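Local coordinates for protein geranyltranstransferase (Legionella pneumophila subsp. pneumophila, PDB 3LOM) that probably makes farnesyl diphosphate, and perhaps geranylgeranyl diphosphate, by magnesium-dependent head-to-tail joining of isoprenoid diphosphates, at residues I128-L131 against L132-S136; S162-S165 against L166-S169; V207-Q210 against I211-A214; E268-A271 against V272-I276. All coordinates share one frame; numbering follows the deposited sequence. Where two conformers were deposited one is given.

Interaction 1. Residues I128-L131 against L132-S136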
ATOM      1  N   ILE A 128      -3.171   5.300   3.515  1.00 45.43           N
ATOM      2  CA  ILE A 128      -2.007   5.804   4.238  1.00 50.20           C
ATOM      3  C   ILE A 128      -1.826   7.321   4.062  1.00 53.96           C
ATOM      4  O   ILE A 128      -1.533   8.012   5.040  1.00 56.55           O
ATOM      5  CB  ILE A 128      -0.739   5.007   3.845  1.00 47.42           C
ATOM      6  CG1 ILE A 128      -0.931   3.536   4.217  1.00 41.93           C
ATOM      7  CG2 ILE A 128       0.514   5.556   4.521  1.00 50.02           C
ATOM      8  CD1 ILE A 128      -0.220   2.578   3.292  1.00 64.13           C
ATOM      9  N   GLU A 129      -2.016   7.833   2.837  1.00 56.77           N
ATOM     10  CA  GLU A 129      -1.987   9.290   2.565  1.00 51.51           C
ATOM     11  C   GLU A 129      -2.997  10.054   3.420  1.00 50.18           C
ATOM     12  O   GLU A 129      -2.645  11.032   4.073  1.00 49.89           O
ATOM     13  CB  GLU A 129      -2.231   9.589   1.076  1.00 60.35           C
ATOM     14  CG  GLU A 129      -2.045  11.063   0.670  1.00 67.01           C
ATOM     15  CD  GLU A 129      -1.665  11.256  -0.799  1.00 84.45           C
ATOM     16  OE1 GLU A 129      -1.142  12.341  -1.136  1.00 79.92           O
ATOM     17  OE2 GLU A 129      -1.870  10.338  -1.618  1.00 83.71           O
ATOM     18  N   VAL A 130      -4.241   9.576   3.413  1.00 45.24           N
ATOM     19  CA  VAL A 130      -5.337  10.127   4.208  1.00 53.69           C
ATOM     20  C   VAL A 130      -5.012  10.165   5.708  1.00 59.67           C
ATOM     21  O   VAL A 130      -5.277  11.174   6.371  1.00 62.64           O
ATOM     22  CB  VAL A 130      -6.651   9.345   3.945  1.00 45.13           C
ATOM     23  CG1 VAL A 130      -7.771   9.776   4.889  1.00 68.15           C
ATOM     24  CG2 VAL A 130      -7.081   9.533   2.505  1.00 58.46           C
ATOM     25  N   LEU A 131      -4.432   9.082   6.230  1.00 53.88           N
ATOM     26  CA  LEU A 131      -4.023   9.034   7.634  1.00 49.56           C
ATOM     27  C   LEU A 131      -2.982  10.096   7.931  1.00 46.30           C
ATOM     28  O   LEU A 131      -3.157  10.887   8.845  1.00 46.24           O
ATOM     29  CB  LEU A 131      -3.485   7.658   8.027  1.00 45.04           C
ATOM     30  CG  LEU A 131      -4.482   6.512   8.194  1.00 47.96           C
ATOM     31  CD1 LEU A 131      -3.736   5.198   8.326  1.00 42.75           C
ATOM     32  CD2 LEU A 131      -5.429   6.718   9.364  1.00 32.39           C
ATOM     33  N   LEU A 132      -1.923  10.134   7.128  1.00 45.37           N
ATOM     34  CA  LEU A 132      -0.825  11.065   7.354  1.00 44.21           C
ATOM     35  C   LEU A 132      -1.142  12.559   7.206  1.00 54.52           C
ATOM     36  O   LEU A 132      -0.745  13.338   8.072  1.00 58.21           O
ATOM     37  CB  LEU A 132       0.377  10.705   6.488  1.00 46.33           C
ATOM     38  CG  LEU A 132       1.038   9.341   6.700  1.00 52.00           C
ATOM     39  CD1 LEU A 132       2.228   9.261   5.778  1.00 46.98           C
ATOM     40  CD2 LEU A 132       1.436   9.082   8.161  1.00 44.82           C
ATOM     41  N   MET A 133      -1.840  12.966   6.139  1.00 60.01           N
ATOM     42  CA  MET A 133      -2.117  14.392   5.912  0.50 62.84           C
ATOM     43  C   MET A 133      -3.276  14.945   6.763  1.00 65.13           C
ATOM     44  O   MET A 133      -3.213  16.080   7.239  1.00 71.29           O
ATOM     45  CB  MET A 133      -2.275  14.728   4.412  0.50 62.79           C
ATOM     46  CG  MET A 133      -3.523  14.185   3.705  0.50 64.20           C
ATOM     47  SD  MET A 133      -3.526  14.438   1.910  0.50 58.25           S
ATOM     48  CE  MET A 133      -5.052  13.593   1.476  0.50 40.31           C
ATOM     49  N   ARG A 134      -4.322  14.137   6.956  1.00 64.50           N
ATOM     50  CA  ARG A 134      -5.528  14.592   7.665  1.00 62.51           C
ATOM     51  C   ARG A 134      -5.475  14.503   9.194  1.00 66.52           C
ATOM     52  O   ARG A 134      -6.129  15.299   9.874  1.00 69.90           O
ATOM     53  CB  ARG A 134      -6.791  13.894   7.138  1.00 58.15           C
ATOM     54  CG  ARG A 134      -7.072  14.102   5.652  1.00 63.96           C
ATOM     55  CD  ARG A 134      -7.523  15.525   5.351  1.00 85.90           C
ATOM     56  NE  ARG A 134      -7.666  15.767   3.917  1.00 90.76           N
ATOM     57  CZ  ARG A 134      -8.782  15.560   3.222  1.00 98.02           C
ATOM     58  NH1 ARG A 134      -9.875  15.094   3.820  1.00 91.64           N
ATOM     59  NH2 ARG A 134      -8.804  15.813   1.921  1.00101.75           N
ATOM     60  N   LEU A 135      -4.720  13.545   9.734  1.00 63.75           N
ATOM     61  CA  LEU A 135      -4.581  13.413  11.195  1.00 56.58           C
ATOM     62  C   LEU A 135      -3.576  14.393  11.800  1.00 56.85           C
ATOM     63  O   LEU A 135      -3.694  14.751  12.972  1.00 62.14           O
ATOM     64  CB  LEU A 135      -4.206  11.982  11.609  1.00 53.72           C
ATOM     65  CG  LEU A 135      -5.230  10.848  11.511  1.00 56.60           C
ATOM     66  CD1 LEU A 135      -4.564   9.527  11.854  1.00 59.74           C
ATOM     67  CD2 LEU A 135      -6.437  11.083  12.401  1.00 41.23           C
ATOM     68  N   SER A 136      -2.596  14.808  10.999  1.00 48.33           N
ATOM     69  CA  SER A 136      -1.497  15.663  11.451  1.00 52.86           C
ATOM     70  C   SER A 136      -1.842  17.061  12.001  1.00 66.04           C
ATOM     71  O   SER A 136      -1.126  17.552  12.877  1.00 70.02           O
ATOM     72  CB  SER A 136      -0.429  15.776  10.363  1.00 44.85           C
ATOM     73  OG  SER A 136       0.271  14.556  10.245  1.00 59.14           O
TER
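Leu-131 and Leu-135 lie side by side one helical turn apart, pointing the same way, and CD2 of Leu-131 and CD1 of Leu-135 meet at 3.9 Å. Both have CG opposite the carbonyl carbon (chi1 -74° and -72°), which keeps the two branched ends in step along one apolar ridge. A second ridge pairs Ile-128 with Leu-132 more loosely, CG2 of Ile-128 standing 4.3 Å from CD1 of Leu-132. In one of its two modelled conformers Met-133 reaches back across the stem of Glu-129, its SD 3.9 Å from CG of Glu-129; two poses fit a mobile, partly exposed side chain. Behind these side chains four i to i+4 backbone bonds fix the spacing. The bond from Met-133 N to Glu-129 O is 2.9 Å long and nearly straight, whereas those from Arg-134 and Leu-135 are longer and more bent near the helix end. There OG of Ser-136 gives a 2.7 Å hydrogen bond to O of Leu-132, taking up a carbonyl of the last turn. Arg-134 carries its guanidinium away from the turn, to a salt bridge with Glu-30, beside helix 5-28. Leu-131 and Leu-135 pack against helices 69-91 and 141-155, Val-130 faces helices 5-28 and 69-91, and Ile-128, Glu-129 and Met-133 meet helix 141-155 of the second subunit, so this end of helix 113-135 joins the subunit's helical bundle to the dimer interface.

Interaction 2. Residues S162-S165 against L166-S169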
ATOM      1  N   SER A 162      -0.547 -12.642   4.004  1.00 32.36           N
ATOM      2  CA  SER A 162      -0.286 -14.059   4.299  1.00 34.26           C
ATOM      3  C   SER A 162      -1.599 -14.796   4.513  1.00 31.63           C
ATOM      4  O   SER A 162      -1.764 -15.928   4.050  1.00 38.46           O
ATOM      5  CB  SER A 162       0.625 -14.231   5.513  1.00 35.00           C
ATOM      6  OG  SER A 162       1.972 -13.941   5.170  1.00 34.78           O
ATOM      7  N   GLY A 163      -2.539 -14.132   5.185  1.00 28.02           N
ATOM      8  CA  GLY A 163      -3.887 -14.677   5.374  1.00 38.51           C
ATOM      9  C   GLY A 163      -4.581 -15.087   4.089  1.00 40.23           C
ATOM     10  O   GLY A 163      -5.160 -16.165   4.023  1.00 52.08           O
ATOM     11  N   GLN A 164      -4.510 -14.237   3.062  1.00 47.43           N
ATOM     12  CA  GLN A 164      -5.162 -14.530   1.786  1.00 39.45           C
ATOM     13  C   GLN A 164      -4.395 -15.573   0.964  1.00 38.51           C
ATOM     14  O   GLN A 164      -5.003 -16.463   0.366  1.00 38.24           O
ATOM     15  CB  GLN A 164      -5.429 -13.239   0.985  1.00 44.22           C
ATOM     16  CG  GLN A 164      -6.002 -13.426  -0.457  1.00 32.52           C
ATOM     17  CD  GLN A 164      -7.355 -14.163  -0.533  1.00 43.03           C
ATOM     18  OE1 GLN A 164      -7.964 -14.503   0.478  1.00 60.99           O
ATOM     19  NE2 GLN A 164      -7.823 -14.398  -1.754  1.00 46.86           N
ATOM     20  N   SER A 165      -3.067 -15.463   0.956  1.00 40.12           N
ATOM     21  CA  SER A 165      -2.191 -16.465   0.327  1.00 38.64           C
ATOM     22  C   SER A 165      -2.428 -17.875   0.872  1.00 33.63           C
ATOM     23  O   SER A 165      -2.549 -18.832   0.099  1.00 34.83           O
ATOM     24  CB  SER A 165      -0.718 -16.074   0.494  1.00 37.25           C
ATOM     25  OG  SER A 165       0.149 -17.090   0.011  1.00 39.99           O
ATOM     26  N   LEU A 166      -2.527 -17.990   2.196  1.00 37.18           N
ATOM     27  CA  LEU A 166      -2.776 -19.287   2.834  1.00 43.48           C
ATOM     28  C   LEU A 166      -4.224 -19.734   2.662  1.00 45.63           C
ATOM     29  O   LEU A 166      -4.498 -20.935   2.606  1.00 43.21           O
ATOM     30  CB  LEU A 166      -2.387 -19.274   4.320  1.00 43.90           C
ATOM     31  CG  LEU A 166      -0.893 -19.265   4.660  1.00 37.12           C
ATOM     32  CD1 LEU A 166      -0.682 -18.873   6.108  1.00 39.56           C
ATOM     33  CD2 LEU A 166      -0.226 -20.603   4.367  1.00 30.15           C
ATOM     34  N   ASP A 167      -5.143 -18.770   2.567  1.00 45.70           N
ATOM     35  CA  ASP A 167      -6.546 -19.067   2.273  1.00 49.00           C
ATOM     36  C   ASP A 167      -6.683 -19.727   0.895  1.00 47.05           C
ATOM     37  O   ASP A 167      -7.476 -20.638   0.717  1.00 51.41           O
ATOM     38  CB  ASP A 167      -7.392 -17.792   2.342  1.00 52.27           C
ATOM     39  CG  ASP A 167      -8.885 -18.063   2.263  1.00 35.06           C
ATOM     40  OD1 ASP A 167      -9.566 -17.919   3.293  1.00 70.39           O
ATOM     41  OD2 ASP A 167      -9.386 -18.400   1.174  1.00 50.62           O
ATOM     42  N   LEU A 168      -5.901 -19.260  -0.068  1.00 45.12           N
ATOM     43  CA  LEU A 168      -5.944 -19.811  -1.409  1.00 45.14           C
ATOM     44  C   LEU A 168      -5.204 -21.141  -1.536  1.00 43.77           C
ATOM     45  O   LEU A 168      -5.733 -22.082  -2.122  1.00 47.33           O
ATOM     46  CB  LEU A 168      -5.403 -18.796  -2.415  1.00 35.90           C
ATOM     47  CG  LEU A 168      -6.277 -17.557  -2.607  1.00 52.76           C
ATOM     48  CD1 LEU A 168      -5.550 -16.565  -3.479  1.00 48.01           C
ATOM     49  CD2 LEU A 168      -7.662 -17.904  -3.184  1.00 33.16           C
ATOM     50  N   SER A 169      -3.996 -21.226  -0.983  1.00 46.78           N
ATOM     51  CA  SER A 169      -3.170 -22.428  -1.143  1.00 46.02           C
ATOM     52  C   SER A 169      -3.575 -23.607  -0.255  1.00 48.54           C
ATOM     53  O   SER A 169      -3.609 -24.747  -0.728  1.00 50.32           O
ATOM     54  CB  SER A 169      -1.678 -22.110  -0.985  1.00 38.61           C
ATOM     55  OG  SER A 169      -1.377 -21.661   0.326  1.00 41.66           O
TER
HETATM   56  O   HOH W   1       0.537 -19.781   0.010  1.00 37.97           O
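Gln-164 has CG opposite its backbone N (chi1 175°) and then turns at chi2 (60°), which carries its amide forward along the helix toward Leu-168 and Asp-167. NE2 of Gln-164 lies 3.6 Å from CD1 of Leu-168, and OE1 lies 3.8 Å from CB of Asp-167, the amide and carboxylate planes 24° apart. Gln-164 and Asp-167 match the Gln and Asp of the GQxxD motif of trans-polyprenyl synthases. A long polar side chain suits this place because its end serves partners beyond the helix: OE1 bonds to Lys-188, which also forms a long, weak ion pair with Asp-167, and NE2 bonds weakly to Asp-96, in the aspartate-rich motif that in relatives binds the magnesium ions. Ser-165 and Ser-169, themselves one turn apart, share a water, which lies 2.7 Å from OG of Ser-165 and donates to OG of Ser-169 at 2.7 Å; serine's short stem lets two hydroxyls so spaced bond one water. Four i to i+4 backbone bonds hold the frame. Leu-166 and Asp-167 touch helix 178-201, Leu-168 meets the loop at Met-95, and Ser-162, Ser-165 and Leu-166 pack on the second subunit, wedging helix 160-169 between its own fold and the dimer partner.

Interaction 3. Residues V207-Q210 against I211-A214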
ATOM      1  N   VAL A 207      -5.096   5.482  27.964  1.00100.52           N
ATOM      2  CA  VAL A 207      -6.277   4.614  28.037  1.00 94.98           C
ATOM      3  C   VAL A 207      -6.025   3.526  29.072  1.00 92.93           C
ATOM      4  O   VAL A 207      -4.908   3.007  29.171  1.00 94.11           O
ATOM      5  CB  VAL A 207      -6.619   3.921  26.694  1.00 95.38           C
ATOM      6  CG1 VAL A 207      -8.130   3.904  26.490  1.00 82.77           C
ATOM      7  CG2 VAL A 207      -5.922   4.591  25.519  1.00 93.88           C
ATOM      8  N   SER A 208      -7.058   3.184  29.839  1.00 86.94           N
ATOM      9  CA  SER A 208      -6.926   2.162  30.875  1.00 86.79           C
ATOM     10  C   SER A 208      -6.908   0.758  30.267  1.00 89.03           C
ATOM     11  O   SER A 208      -7.589   0.494  29.273  1.00 87.60           O
ATOM     12  CB  SER A 208      -8.041   2.283  31.915  1.00 80.26           C
ATOM     13  OG  SER A 208      -9.116   1.414  31.612  1.00 79.27           O
ATOM     14  N   GLU A 209      -6.136  -0.131  30.892  1.00 88.59           N
ATOM     15  CA  GLU A 209      -5.926  -1.501  30.409  1.00 85.38           C
ATOM     16  C   GLU A 209      -7.181  -2.375  30.440  1.00 85.06           C
ATOM     17  O   GLU A 209      -7.270  -3.369  29.717  1.00 87.77           O
ATOM     18  CB  GLU A 209      -4.799  -2.173  31.199  1.00 84.24           C
ATOM     19  CG  GLU A 209      -3.403  -1.638  30.884  1.00 73.37           C
ATOM     20  CD  GLU A 209      -2.726  -2.349  29.716  1.00 76.71           C
ATOM     21  OE1 GLU A 209      -3.363  -3.205  29.063  1.00 75.98           O
ATOM     22  OE2 GLU A 209      -1.539  -2.052  29.456  1.00 76.05           O
ATOM     23  N   GLN A 210      -8.145  -1.992  31.272  1.00 84.19           N
ATOM     24  CA  GLN A 210      -9.407  -2.712  31.406  1.00 82.78           C
ATOM     25  C   GLN A 210     -10.335  -2.351  30.254  1.00 81.25           C
ATOM     26  O   GLN A 210     -11.191  -3.148  29.863  1.00 77.62           O
ATOM     27  CB  GLN A 210     -10.075  -2.390  32.749  1.00 84.29           C
ATOM     28  CG  GLN A 210      -9.403  -3.026  33.978  1.00 96.55           C
ATOM     29  CD  GLN A 210      -8.063  -2.383  34.354  1.00109.71           C
ATOM     30  OE1 GLN A 210      -7.050  -3.071  34.489  1.00114.01           O
ATOM     31  NE2 GLN A 210      -8.056  -1.061  34.512  1.00103.36           N
ATOM     32  N   ILE A 211     -10.161  -1.137  29.733  1.00 82.30           N
ATOM     33  CA  ILE A 211     -10.881  -0.674  28.547  1.00 80.40           C
ATOM     34  C   ILE A 211     -10.293  -1.328  27.292  1.00 73.02           C
ATOM     35  O   ILE A 211     -11.034  -1.922  26.503  1.00 67.82           O
ATOM     36  CB  ILE A 211     -10.882   0.891  28.434  1.00 82.49           C
ATOM     37  CG1 ILE A 211     -11.695   1.540  29.570  1.00 83.92           C
ATOM     38  CG2 ILE A 211     -11.404   1.355  27.078  1.00 86.71           C
ATOM     39  CD1 ILE A 211     -13.127   1.025  29.749  1.00 83.32           C
ATOM     40  N   LYS A 212      -8.968  -1.224  27.138  1.00 67.74           N
ATOM     41  CA  LYS A 212      -8.213  -1.850  26.044  1.00 65.07           C
ATOM     42  C   LYS A 212      -8.583  -3.313  25.839  1.00 68.52           C
ATOM     43  O   LYS A 212      -8.975  -3.713  24.744  1.00 74.22           O
ATOM     44  CB  LYS A 212      -6.705  -1.742  26.297  1.00 66.41           C
ATOM     45  CG  LYS A 212      -6.129  -0.333  26.193  1.00 67.09           C
ATOM     46  CD  LYS A 212      -4.624  -0.348  26.421  1.00 66.99           C
ATOM     47  CE  LYS A 212      -4.040   1.052  26.366  1.00 86.57           C
ATOM     48  NZ  LYS A 212      -2.560   1.046  26.543  1.00 92.74           N
ATOM     49  N   SER A 213      -8.491  -4.091  26.915  1.00 69.68           N
ATOM     50  CA  SER A 213      -8.809  -5.519  26.900  1.00 69.95           C
ATOM     51  C   SER A 213     -10.273  -5.832  26.575  1.00 68.09           C
ATOM     52  O   SER A 213     -10.571  -6.890  26.018  1.00 70.01           O
ATOM     53  CB  SER A 213      -8.426  -6.151  28.240  1.00 65.22           C
ATOM     54  OG  SER A 213      -9.213  -7.299  28.504  1.00 69.72           O
ATOM     55  N   ALA A 214     -11.176  -4.922  26.935  1.00 65.78           N
ATOM     56  CA  ALA A 214     -12.604  -5.099  26.664  1.00 67.35           C
ATOM     57  C   ALA A 214     -12.935  -4.908  25.181  1.00 67.51           C
ATOM     58  O   ALA A 214     -13.808  -5.593  24.642  1.00 71.38           O
ATOM     59  CB  ALA A 214     -13.442  -4.161  27.529  1.00 66.67           C
TER
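Ser-208 caps the N-terminus of helix 209-236, its OG accepting a weak hydrogen bond of 3.3 Å from the backbone N of Ile-211. This is the classic N-cap: in the first turn of a helix the N-H groups have no earlier turn to bond to, and a serine just before it, with a short side chain ending in an acceptor, can fold back to meet one of them. The backbone adds to the grip. Ser-208 O receives Lys-212 N at 3.1 Å in a nearly straight bond (174°) lying in the carbonyl plane, and a weak, bent bond from Ile-211 N as well, so that Ile-211 N is shared between two acceptors of the one serine. Glu-209 O then takes Ser-213 N, with the donor well above the carbonyl plane, and a weak bond from Ala-214 N to Gln-210 O follows.

Apolar contacts also cover the start of the helix. Val-207 and Ile-211 cross at about a right angle, CG1 of Val-207 lying 4.2 Å from CG2 of Ile-211; beta-branched residues bring their methyls close to the backbone, where such a short reach is needed. Ile-211 also packs on Ile-65, Leu-283 and Phe-284, while Val-207 and Lys-212 touch Leu-201 of helix 178-201.

Of the charged pair, Glu-209 leans toward Lys-212 through a kinked chain (chi2 -88°), yet OE2 of Glu-209 stays 4.4 Å from NZ of Lys-212, too far for a salt bridge, although the attraction probably persists. Lys-212 runs fully extended past the cap, and its methylene CE lies 3.9 Å from CB of Val-207.

Interaction 4. Residues E268-A271 against V272-I276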
ATOM      1  N   GLU A 268     -24.245 -23.193  17.804  1.00 74.45           N
ATOM      2  CA  GLU A 268     -23.844 -22.883  19.171  1.00 70.27           C
ATOM      3  C   GLU A 268     -22.536 -22.101  19.213  1.00 66.56           C
ATOM      4  O   GLU A 268     -22.403 -21.184  20.020  1.00 68.18           O
ATOM      5  CB  GLU A 268     -23.770 -24.148  20.033  1.00 75.29           C
ATOM      6  CG  GLU A 268     -23.658 -23.886  21.545  1.00 77.31           C
ATOM      7  CD  GLU A 268     -24.897 -23.224  22.144  1.00 81.07           C
ATOM      8  OE1 GLU A 268     -26.014 -23.449  21.634  1.00 79.12           O
ATOM      9  OE2 GLU A 268     -24.752 -22.478  23.135  1.00 86.00           O
ATOM     10  N   GLU A 269     -21.592 -22.446  18.334  1.00 62.58           N
ATOM     11  CA  GLU A 269     -20.347 -21.678  18.192  1.00 59.92           C
ATOM     12  C   GLU A 269     -20.634 -20.209  17.868  1.00 59.65           C
ATOM     13  O   GLU A 269     -20.040 -19.321  18.487  1.00 58.32           O
ATOM     14  CB  GLU A 269     -19.421 -22.295  17.137  1.00 58.13           C
ATOM     15  CG  GLU A 269     -18.601 -23.484  17.624  1.00 48.31           C
ATOM     16  CD  GLU A 269     -17.246 -23.097  18.216  1.00 76.11           C
ATOM     17  OE1 GLU A 269     -16.903 -21.896  18.251  1.00 77.15           O
ATOM     18  OE2 GLU A 269     -16.512 -24.007  18.655  1.00 78.84           O
ATOM     19  N   ILE A 270     -21.555 -19.973  16.923  1.00 62.74           N
ATOM     20  CA  ILE A 270     -22.090 -18.628  16.638  1.00 65.22           C
ATOM     21  C   ILE A 270     -22.598 -17.973  17.927  1.00 67.25           C
ATOM     22  O   ILE A 270     -22.181 -16.865  18.274  1.00 68.52           O
ATOM     23  CB  ILE A 270     -23.287 -18.637  15.623  1.00 65.33           C
ATOM     24  CG1 ILE A 270     -23.029 -19.527  14.397  1.00 66.47           C
ATOM     25  CG2 ILE A 270     -23.685 -17.212  15.218  1.00 67.61           C
ATOM     26  CD1 ILE A 270     -22.268 -18.902  13.262  1.00 56.41           C
ATOM     27  N   ALA A 271     -23.483 -18.682  18.630  1.00 70.27           N
ATOM     28  CA  ALA A 271     -24.149 -18.162  19.826  1.00 72.16           C
ATOM     29  C   ALA A 271     -23.180 -17.833  20.953  1.00 72.28           C
ATOM     30  O   ALA A 271     -23.247 -16.738  21.517  1.00 73.18           O
ATOM     31  CB  ALA A 271     -25.225 -19.132  20.309  1.00 70.10           C
ATOM     32  N   VAL A 272     -22.275 -18.767  21.255  1.00 71.89           N
ATOM     33  CA  VAL A 272     -21.314 -18.600  22.349  1.00 72.59           C
ATOM     34  C   VAL A 272     -20.392 -17.413  22.086  1.00 72.01           C
ATOM     35  O   VAL A 272     -20.176 -16.592  22.978  1.00 76.82           O
ATOM     36  CB  VAL A 272     -20.470 -19.888  22.632  1.00 73.44           C
ATOM     37  CG1 VAL A 272     -19.571 -19.690  23.842  1.00 73.41           C
ATOM     38  CG2 VAL A 272     -21.358 -21.088  22.876  1.00 72.41           C
ATOM     39  N   HIS A 273     -19.883 -17.309  20.859  1.00 70.31           N
ATOM     40  CA  HIS A 273     -18.941 -16.237  20.513  1.00 66.70           C
ATOM     41  C   HIS A 273     -19.565 -14.837  20.506  1.00 66.66           C
ATOM     42  O   HIS A 273     -18.913 -13.865  20.918  1.00 60.19           O
ATOM     43  CB  HIS A 273     -18.204 -16.544  19.209  1.00 62.00           C
ATOM     44  CG  HIS A 273     -17.074 -17.507  19.380  1.00 59.70           C
ATOM     45  ND1 HIS A 273     -15.891 -17.161  19.998  1.00 45.83           N
ATOM     46  CD2 HIS A 273     -16.949 -18.809  19.033  1.00 58.49           C
ATOM     47  CE1 HIS A 273     -15.087 -18.208  20.026  1.00 46.01           C
ATOM     48  NE2 HIS A 273     -15.702 -19.220  19.440  1.00 60.16           N
ATOM     49  N   TYR A 274     -20.823 -14.749  20.065  1.00 65.67           N
ATOM     50  CA  TYR A 274     -21.600 -13.506  20.160  1.00 68.33           C
ATOM     51  C   TYR A 274     -21.907 -13.131  21.603  1.00 70.56           C
ATOM     52  O   TYR A 274     -21.858 -11.954  21.955  1.00 70.82           O
ATOM     53  CB  TYR A 274     -22.904 -13.589  19.356  1.00 64.12           C
ATOM     54  CG  TYR A 274     -22.795 -13.013  17.961  1.00 69.94           C
ATOM     55  CD1 TYR A 274     -22.516 -11.662  17.764  1.00 64.10           C
ATOM     56  CD2 TYR A 274     -22.974 -13.819  16.837  1.00 74.66           C
ATOM     57  CE1 TYR A 274     -22.411 -11.128  16.485  1.00 64.54           C
ATOM     58  CE2 TYR A 274     -22.871 -13.296  15.555  1.00 69.04           C
ATOM     59  CZ  TYR A 274     -22.589 -11.949  15.387  1.00 65.31           C
ATOM     60  OH  TYR A 274     -22.477 -11.425  14.123  1.00 53.89           O
ATOM     61  N   GLN A 275     -22.216 -14.139  22.422  1.00 73.62           N
ATOM     62  CA  GLN A 275     -22.495 -13.958  23.848  1.00 74.02           C
ATOM     63  C   GLN A 275     -21.280 -13.383  24.572  1.00 71.48           C
ATOM     64  O   GLN A 275     -21.418 -12.458  25.375  1.00 67.70           O
ATOM     65  CB  GLN A 275     -22.929 -15.288  24.477  1.00 79.90           C
ATOM     66  CG  GLN A 275     -23.646 -15.182  25.824  1.00 90.20           C
ATOM     67  CD  GLN A 275     -22.705 -15.234  27.022  1.00101.03           C
ATOM     68  OE1 GLN A 275     -22.983 -14.635  28.063  1.00 97.91           O
ATOM     69  NE2 GLN A 275     -21.587 -15.949  26.881  1.00 93.61           N
ATOM     70  N   ILE A 276     -20.097 -13.927  24.266  1.00 69.01           N
ATOM     71  CA  ILE A 276     -18.833 -13.434  24.818  1.00 64.40           C
ATOM     72  C   ILE A 276     -18.596 -11.994  24.357  1.00 67.06           C
ATOM     73  O   ILE A 276     -18.158 -11.145  25.145  1.00 65.85           O
ATOM     74  CB  ILE A 276     -17.624 -14.374  24.456  1.00 64.92           C
ATOM     75  CG1 ILE A 276     -17.814 -15.799  25.012  1.00 70.86           C
ATOM     76  CG2 ILE A 276     -16.282 -13.799  24.926  1.00 59.30           C
ATOM     77  CD1 ILE A 276     -18.066 -15.905  26.525  1.00 96.26           C
TER
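Ile-270 and Tyr-274 form the main apolar part of this contact, lying side by side one turn apart. CG2 of Ile-270 comes to the edge of the tyrosine ring, in its plane, 3.8 Å from CD2 of Tyr-274. A beta-branched isoleucine suits the place because CG2 springs directly from CB and meets the near end of the ring, leaving the far end of Tyr-274 to reach between the neighbouring helices, where its OH bonds to Gln-229. The aliphatic stem of Glu-268 adds a contact, its CG 3.9 Å from CG2 of Val-272; both residues also touch a crystal neighbour, so the pose of Glu-268 may depend on the lattice.

Polar side chains meet between Glu-269 and His-273, which point the same way. A turn in the Glu-269 chain (chi2 -90°) brings its carboxylate to the imidazole edge, in plane, with OE1 of Glu-269 3.2 Å from CD2 of His-273 and the two flat groups only 21° apart. A carboxylate at this edge would be expected to favour the protonated imidazolium, though both side chains also touch a crystal neighbour. ND1 of His-273 is hydrogen-bonded to His-221.

Backbone hydrogen bonds run i to i+4 throughout. Val-272 N to Glu-268 O is short at 2.7 Å and nearly straight.

The side chains thus divide by direction: Glu-269 and His-273 meet helix 209-236, Ile-270 touches helix 289-303, and Tyr-274 packs on both, whereas Glu-268 and Val-272 are exposed. Such sorting is typical of an amphipathic helix, here on the outside of the all-helical isoprenoid synthase fold.

The four interactions follow one another along the chain, each on one helix or at its end: 113-135, 160-169, 209-236 and 263-279 in turn. None touches another. Interactions 3 and 4 come nearest, about 7 Å between nearest atoms, and the helix begun at interaction 3 goes on to pack against interaction 4. Interactions 1 and 4 lie on opposite sides of the chain's centre, their own centres about 37 Å apart. Interactions 1 and 2, with centres about 29 Å apart, place helices 113-135 and 160-169 at the dimer interface, whereas 3 and 4 meet no other chain of the assembly and belong to the packing of helices 209-236 and 263-279 within one subunit.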